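Local coordinates for membrane protein (Acinetobacter baumannii AB307-0294, PDB 5DL5), which probably forms a beta-barrel channel of the OprD porin family in the outer membrane, through which small molecules and probably antibiotics are taken up, at residues 321-326 against 416-421; 354-359 against 376-381. One frame throughout, in Å; residues are numbered along the deposited sequence.

Contact 1: 321-326 against 416-421; sequences SYMSDF and TNEWRI. With C8E ((hydroxyethyloxy)tri(ethyloxy)octane), chain B.
A loop folded against the inner wall of the porin barrel makes this buried contact: residues 321-326, between strands 289-300 and 332-341, meet the lumenal side of strand 416-428. No hydrogen bond joins the two segments directly, and one long side chain does most of the touching. Met-323 sends CG anti to its backbone N (chi1 175°), runs straight on to SD and bends at chi3 (71°), so that its thioether crosses Thr-416 and Glu-418 obliquely. At the tip, Met-323 SD lies 3.8 Å from Thr-416 CG2, and Met-323 CE meets Thr-416 CB at the same distance. Nearer the backbone, Met-323 CB approaches Glu-418 OE1 at 3.7 Å. This carboxylate is held by Arg-420, two residues along the same strand face: Arg-420 NH2 reaches Glu-418 OE1 at 3.0 Å, on the syn lone pair and tilted out of the guanidinium plane. Arg-420 NE adds a second, weak hydrogen bond to the same oxygen within the salt bridge. Arg-41 of the adjacent strand pairs with Glu-418 OE2, so two arginines share the acid, which would favour its ionised form. Detergent supplies the polar link. The terminal oxygen O21 of C8E accepts a nearly straight bond from Arg-420 NH2 at the guanidinium edge (2.7 Å, 169°). The same O21 donates to Tyr-322 O, 2.9 Å away. The arrangement is consistent with the channel constriction of OprD-family porins, where an inward loop faces basic residues of the wall; here the detergent's hydroxyl end bridges the two.

Contact 2: 354-359 against 376-381; sequences TTAFVY and EFFNQV
Phe-377 carries CG anti to its backbone N (chi1 -173°), whereas Asn-379 sets CG beside its own N (chi1 -73°); these turns bring the Asn-379 amide alongside Thr-355 of strand 351-365 and the Phe-377 ring obliquely across it. Thr-355 turns OG1 anti to its N (chi1 -169°) and donates to Asn-379 OD1 at 2.7 Å, coming from above the amide plane rather than along a lone pair. Trp-353 NE1 also binds that oxygen. Asn-379 ND2 lies 3.2 Å above one face of the Phe-377 ring, displaced toward its rim, and Phe-377 CE1 comes within 3.2 Å of Thr-355 OG1. The two strands form an antiparallel beta hairpin of the barrel wall, in which Thr-354, Ala-356 and Val-358 make hydrogen-bonded pairs with Gln-380, Phe-378 and Glu-376. Six backbone bonds join them; Phe-378 N to Ala-356 O, at 2.9 Å, is the straightest. Between these pairs, CA-H...O contacts such as Asn-379 CA to Thr-354 O at 3.3 Å fill in. On the face bearing Phe-378, Thr-354 CG2 meets the ring edge at CE2, 4.0 Å away, and Tyr-322 of the inward loop brings its ring against the same phenylalanine.

In the fold
Both contacts involve the same barrel wall: contact 2 is part of it, and contact 1 sets a loop against it. Their centres are about 9 Å apart, and contact 2 is nested in the chain within contact 1. Loop 321-326 bridges them: Glu-376, from the hairpin, receives the backbone N-H groups of Met-323 and Ser-324 through OE1 and OE2, with Ser-400 OG of the neighbouring strand also bonded to OE1, and Phe-326 packs on Val-358. Contact 1 is buried on the lumenal side, joined by van der Waals touches and a detergent-mediated polar link. Contact 2 is partly buried, a main-chain hydrogen-bonded pairing whose Glu-376 and Phe-378 face meets the loop, while Phe-377 lies on the outer surface.

Contact 1: 321-326 against 416-421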
loop_
_atom_site.group_PDB
_atom_site.type_symbol
_atom_site.label_atom_id
_atom_site.label_comp_id
_atom_site.label_asym_id
_atom_site.label_seq_id
_atom_site.Cartn_x
_atom_site.Cartn_y
_atom_site.Cartn_z
ATOM N N SER A 321 -8.785 -5.414 4.602
ATOM C CA SER A 321 -7.378 -5.112 4.763
ATOM C C SER A 321 -7.236 -3.962 5.750
ATOM O O SER A 321 -7.533 -2.829 5.398
ATOM C CB SER A 321 -6.734 -4.632 3.439
ATOM O OG SER A 321 -5.295 -4.570 3.645
ATOM N N TYR A 322 -6.831 -4.285 6.960
ATOM C CA TYR A 322 -6.628 -3.303 8.052
ATOM C C TYR A 322 -5.335 -3.685 8.729
ATOM O O TYR A 322 -4.325 -3.586 8.099
ATOM C CB TYR A 322 -7.843 -3.251 9.049
ATOM C CG TYR A 322 -9.137 -2.725 8.396
ATOM C CD1 TYR A 322 -9.325 -1.338 8.205
ATOM C CD2 TYR A 322 -10.107 -3.609 7.887
ATOM C CE1 TYR A 322 -10.440 -0.840 7.532
ATOM C CE2 TYR A 322 -11.227 -3.136 7.219
ATOM C CZ TYR A 322 -11.435 -1.751 7.129
ATOM O OH TYR A 322 -12.569 -1.278 6.533
ATOM N N MET A 323 -5.305 -4.206 9.946
ATOM C CA MET A 323 -4.028 -4.680 10.472
ATOM C C MET A 323 -3.777 -6.035 9.785
ATOM O O MET A 323 -2.740 -6.239 9.214
ATOM C CB MET A 323 -3.991 -4.813 11.970
ATOM C CG MET A 323 -2.645 -5.438 12.363
ATOM S SD MET A 323 -2.567 -5.737 14.109
ATOM C CE MET A 323 -3.685 -7.094 14.322
ATOM N N SER A 324 -4.741 -6.970 9.825
ATOM C CA SER A 324 -4.632 -8.174 9.004
ATOM C C SER A 324 -5.137 -7.924 7.626
ATOM O O SER A 324 -6.057 -7.131 7.420
ATOM C CB SER A 324 -5.459 -9.350 9.624
ATOM O OG SER A 324 -5.532 -10.412 8.729
ATOM N N ASP A 325 -4.564 -8.614 6.649
ATOM C CA ASP A 325 -5.014 -8.473 5.276
ATOM C C ASP A 325 -5.896 -9.607 4.801
ATOM O O ASP A 325 -6.296 -9.603 3.604
ATOM C CB ASP A 325 -3.839 -8.395 4.371
ATOM C CG ASP A 325 -3.091 -7.059 4.534
ATOM O OD1 ASP A 325 -3.709 -5.985 4.554
ATOM O OD2 ASP A 325 -1.883 -7.133 4.543
ATOM N N PHE A 326 -6.194 -10.586 5.640
ATOM C CA PHE A 326 -7.222 -11.643 5.230
ATOM C C PHE A 326 -6.793 -12.347 3.943
ATOM O O PHE A 326 -7.521 -12.542 3.008
ATOM C CB PHE A 326 -8.674 -11.099 5.221
ATOM C CG PHE A 326 -9.102 -10.613 6.629
ATOM C CD1 PHE A 326 -8.736 -9.351 7.094
ATOM C CD2 PHE A 326 -9.763 -11.462 7.514
ATOM C CE1 PHE A 326 -9.020 -8.953 8.436
ATOM C CE2 PHE A 326 -10.109 -11.080 8.838
ATOM C CZ PHE A 326 -9.658 -9.838 9.314
ATOM N N THR A 416 -3.721 -9.454 19.213
ATOM C CA THR A 416 -3.147 -8.116 19.277
ATOM C C THR A 416 -4.172 -7.038 19.464
ATOM O O THR A 416 -5.251 -7.093 18.882
ATOM C CB THR A 416 -2.472 -7.776 17.897
ATOM O OG1 THR A 416 -1.389 -8.673 17.658
ATOM C CG2 THR A 416 -1.970 -6.343 17.822
ATOM N N ASN A 417 -3.779 -6.042 20.231
ATOM C CA ASN A 417 -4.390 -4.771 20.356
ATOM C C ASN A 417 -3.345 -3.816 19.760
ATOM O O ASN A 417 -2.283 -3.607 20.361
ATOM C CB ASN A 417 -4.649 -4.476 21.869
ATOM C CG ASN A 417 -5.527 -5.607 22.546
ATOM O OD1 ASN A 417 -6.203 -6.417 21.879
ATOM N ND2 ASN A 417 -5.483 -5.677 23.872
ATOM N N GLU A 418 -3.720 -3.136 18.732
ATOM C CA GLU A 418 -2.835 -2.270 17.964
ATOM C C GLU A 418 -3.350 -0.865 18.098
ATOM O O GLU A 418 -4.541 -0.646 17.963
ATOM C CB GLU A 418 -2.816 -2.568 16.477
ATOM C CG GLU A 418 -1.888 -1.596 15.686
ATOM C CD GLU A 418 -1.728 -1.875 14.176
ATOM O OE1 GLU A 418 -2.646 -1.688 13.433
ATOM O OE2 GLU A 418 -0.622 -2.232 13.705
ATOM N N TRP A 419 -2.469 0.083 18.331
ATOM C CA TRP A 419 -2.833 1.512 18.119
ATOM C C TRP A 419 -1.878 2.150 17.121
ATOM O O TRP A 419 -0.650 1.890 17.240
ATOM C CB TRP A 419 -2.656 2.295 19.386
ATOM C CG TRP A 419 -3.729 2.057 20.360
ATOM C CD1 TRP A 419 -3.708 1.146 21.362
ATOM C CD2 TRP A 419 -4.949 2.810 20.518
ATOM N NE1 TRP A 419 -4.841 1.226 22.069
ATOM C CE2 TRP A 419 -5.636 2.234 21.599
ATOM C CE3 TRP A 419 -5.525 3.897 19.843
ATOM C CZ2 TRP A 419 -6.880 2.715 22.057
ATOM C CZ3 TRP A 419 -6.797 4.348 20.244
ATOM C CH2 TRP A 419 -7.459 3.749 21.352
ATOM N N ARG A 420 -2.404 3.055 16.302
ATOM C CA ARG A 420 -1.591 3.891 15.386
ATOM C C ARG A 420 -2.070 5.286 15.451
ATOM O O ARG A 420 -3.270 5.556 15.387
ATOM C CB ARG A 420 -1.596 3.529 13.914
ATOM C CG ARG A 420 -1.402 2.094 13.603
ATOM C CD ARG A 420 -1.327 1.888 12.074
ATOM N NE ARG A 420 -1.316 0.468 11.879
ATOM C CZ ARG A 420 -1.434 -0.153 10.683
ATOM N NH1 ARG A 420 -1.439 0.510 9.502
ATOM N NH2 ARG A 420 -1.528 -1.458 10.683
ATOM N N ILE A 421 -1.110 6.206 15.594
ATOM C CA ILE A 421 -1.436 7.590 15.557
ATOM C C ILE A 421 -0.429 8.293 14.604
ATOM O O ILE A 421 0.848 8.081 14.799
ATOM C CB ILE A 421 -1.322 8.186 16.951
ATOM C CG1 ILE A 421 -2.201 7.398 17.931
ATOM C CG2 ILE A 421 -1.656 9.666 16.936
ATOM C CD1 ILE A 421 -2.000 7.761 19.353
HETATM C C6 C8E B . 11.612 -6.616 10.823
HETATM C C7 C8E B . 10.660 -5.848 11.784
HETATM C C8 C8E B . 9.798 -6.714 12.733
HETATM O O9 C8E B . 8.454 -6.180 13.015
HETATM C C10 C8E B . 7.510 -7.167 12.611
HETATM C C11 C8E B . 7.206 -7.019 11.110
HETATM O O12 C8E B . 5.973 -7.612 10.766
HETATM C C13 C8E B . 4.789 -7.063 11.361
HETATM C C14 C8E B . 4.156 -6.046 10.449
HETATM O O15 C8E B . 2.762 -6.243 10.224
HETATM C C16 C8E B . 2.308 -7.510 9.726
HETATM C C17 C8E B . 1.104 -7.162 8.853
HETATM O O18 C8E B . 0.542 -5.936 9.414
HETATM C C19 C8E B . 0.024 -5.010 8.448
HETATM C C20 C8E B . -0.650 -3.867 9.186
HETATM O O21 C8E B . -1.483 -2.957 8.412
#

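Contact 2: 354-359 against 376-381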
loop_
_atom_site.group_PDB
_atom_site.type_symbol
_atom_site.label_atom_id
_atom_site.label_comp_id
_atom_site.label_asym_id
_atom_site.label_seq_id
_atom_site.Cartn_x
_atom_site.Cartn_y
_atom_site.Cartn_z
ATOM N N THR A 354 -14.604 5.898 11.147
ATOM C CA THR A 354 -14.788 4.647 10.450
ATOM C C THR A 354 -14.749 3.545 11.487
ATOM O O THR A 354 -13.851 3.543 12.407
ATOM C CB THR A 354 -13.676 4.366 9.385
ATOM O OG1 THR A 354 -13.939 5.176 8.278
ATOM C CG2 THR A 354 -13.816 2.906 8.821
ATOM N N THR A 355 -15.747 2.660 11.430
ATOM C CA THR A 355 -15.711 1.458 12.299
ATOM C C THR A 355 -15.953 0.286 11.343
ATOM O O THR A 355 -16.728 0.408 10.393
ATOM C CB THR A 355 -16.644 1.571 13.537
ATOM O OG1 THR A 355 -16.371 0.513 14.463
ATOM C CG2 THR A 355 -18.093 1.444 13.167
ATOM N N ALA A 356 -15.296 -0.839 11.594
ATOM C CA ALA A 356 -15.457 -1.985 10.781
ATOM C C ALA A 356 -15.203 -3.259 11.576
ATOM O O ALA A 356 -14.489 -3.267 12.604
ATOM C CB ALA A 356 -14.458 -1.915 9.597
ATOM N N PHE A 357 -15.826 -4.327 11.112
ATOM C CA PHE A 357 -15.654 -5.670 11.636
ATOM C C PHE A 357 -15.410 -6.627 10.449
ATOM O O PHE A 357 -16.132 -6.518 9.505
ATOM C CB PHE A 357 -16.850 -6.109 12.399
ATOM C CG PHE A 357 -16.755 -7.516 12.861
ATOM C CD1 PHE A 357 -15.937 -7.843 13.925
ATOM C CD2 PHE A 357 -17.474 -8.542 12.222
ATOM C CE1 PHE A 357 -15.794 -9.153 14.359
ATOM C CE2 PHE A 357 -17.369 -9.868 12.682
ATOM C CZ PHE A 357 -16.512 -10.157 13.745
ATOM N N VAL A 358 -14.320 -7.407 10.501
ATOM C CA VAL A 358 -13.962 -8.345 9.465
ATOM C C VAL A 358 -13.707 -9.723 10.116
ATOM O O VAL A 358 -13.077 -9.809 11.204
ATOM C CB VAL A 358 -12.661 -7.948 8.696
ATOM C CG1 VAL A 358 -12.513 -8.899 7.501
ATOM C CG2 VAL A 358 -12.754 -6.480 8.282
ATOM N N TYR A 359 -14.314 -10.751 9.513
ATOM C CA TYR A 359 -14.244 -12.132 10.063
ATOM C C TYR A 359 -13.719 -12.979 8.934
ATOM O O TYR A 359 -14.333 -12.974 7.812
ATOM C CB TYR A 359 -15.653 -12.575 10.535
ATOM C CG TYR A 359 -15.656 -13.944 11.085
ATOM C CD1 TYR A 359 -15.044 -14.253 12.341
ATOM C CD2 TYR A 359 -16.231 -14.970 10.372
ATOM C CE1 TYR A 359 -15.003 -15.565 12.816
ATOM C CE2 TYR A 359 -16.200 -16.263 10.806
ATOM C CZ TYR A 359 -15.585 -16.592 12.003
ATOM O OH TYR A 359 -15.657 -17.922 12.350
ATOM N N GLU A 376 -11.165 -9.092 13.282
ATOM C CA GLU A 376 -10.668 -7.803 13.562
ATOM C C GLU A 376 -11.773 -6.788 13.686
ATOM O O GLU A 376 -12.620 -6.674 12.792
ATOM C CB GLU A 376 -9.692 -7.336 12.427
ATOM C CG GLU A 376 -8.873 -6.130 12.854
ATOM C CD GLU A 376 -7.774 -5.721 11.852
ATOM O OE1 GLU A 376 -7.343 -4.532 11.955
ATOM O OE2 GLU A 376 -7.310 -6.535 10.972
ATOM N N PHE A 377 -11.754 -6.094 14.792
ATOM C CA PHE A 377 -12.572 -4.887 15.067
ATOM C C PHE A 377 -11.693 -3.593 14.963
ATOM O O PHE A 377 -10.696 -3.412 15.701
ATOM C CB PHE A 377 -13.256 -4.939 16.451
ATOM C CG PHE A 377 -14.239 -3.779 16.696
ATOM C CD1 PHE A 377 -15.161 -3.359 15.700
ATOM C CD2 PHE A 377 -14.265 -3.062 17.953
ATOM C CE1 PHE A 377 -16.050 -2.291 15.944
ATOM C CE2 PHE A 377 -15.181 -2.020 18.193
ATOM C CZ PHE A 377 -16.063 -1.640 17.215
ATOM N N PHE A 378 -12.036 -2.749 14.005
ATOM C CA PHE A 378 -11.202 -1.571 13.666
ATOM C C PHE A 378 -11.986 -0.273 13.936
ATOM O O PHE A 378 -13.227 -0.192 13.596
ATOM C CB PHE A 378 -10.902 -1.701 12.154
ATOM C CG PHE A 378 -10.242 -0.445 11.559
ATOM C CD1 PHE A 378 -8.857 -0.264 11.696
ATOM C CD2 PHE A 378 -10.977 0.519 10.897
ATOM C CE1 PHE A 378 -8.242 0.882 11.133
ATOM C CE2 PHE A 378 -10.380 1.701 10.426
ATOM C CZ PHE A 378 -9.021 1.853 10.492
ATOM N N ASN A 379 -11.329 0.744 14.511
ATOM C CA ASN A 379 -11.890 2.070 14.584
ATOM C C ASN A 379 -10.828 3.077 14.193
ATOM O O ASN A 379 -9.648 2.933 14.589
ATOM C CB ASN A 379 -12.410 2.390 15.954
ATOM C CG ASN A 379 -13.694 1.654 16.251
ATOM O OD1 ASN A 379 -14.766 2.142 15.955
ATOM N ND2 ASN A 379 -13.573 0.413 16.784
ATOM N N GLN A 380 -11.239 4.054 13.408
ATOM C CA GLN A 380 -10.384 5.173 13.129
ATOM C C GLN A 380 -11.157 6.453 13.227
ATOM O O GLN A 380 -12.231 6.569 12.710
ATOM C CB GLN A 380 -9.723 5.055 11.725
ATOM C CG GLN A 380 -8.889 6.288 11.409
ATOM C CD GLN A 380 -8.022 6.060 10.175
ATOM O OE1 GLN A 380 -7.035 5.338 10.197
ATOM N NE2 GLN A 380 -8.422 6.645 9.094
ATOM N N VAL A 381 -10.615 7.392 13.953
ATOM C CA VAL A 381 -11.057 8.748 13.896
ATOM C C VAL A 381 -9.969 9.595 13.237
ATOM O O VAL A 381 -8.744 9.482 13.552
ATOM C CB VAL A 381 -11.317 9.299 15.284
ATOM C CG1 VAL A 381 -11.602 10.805 15.229
ATOM C CG2 VAL A 381 -12.481 8.575 15.932
#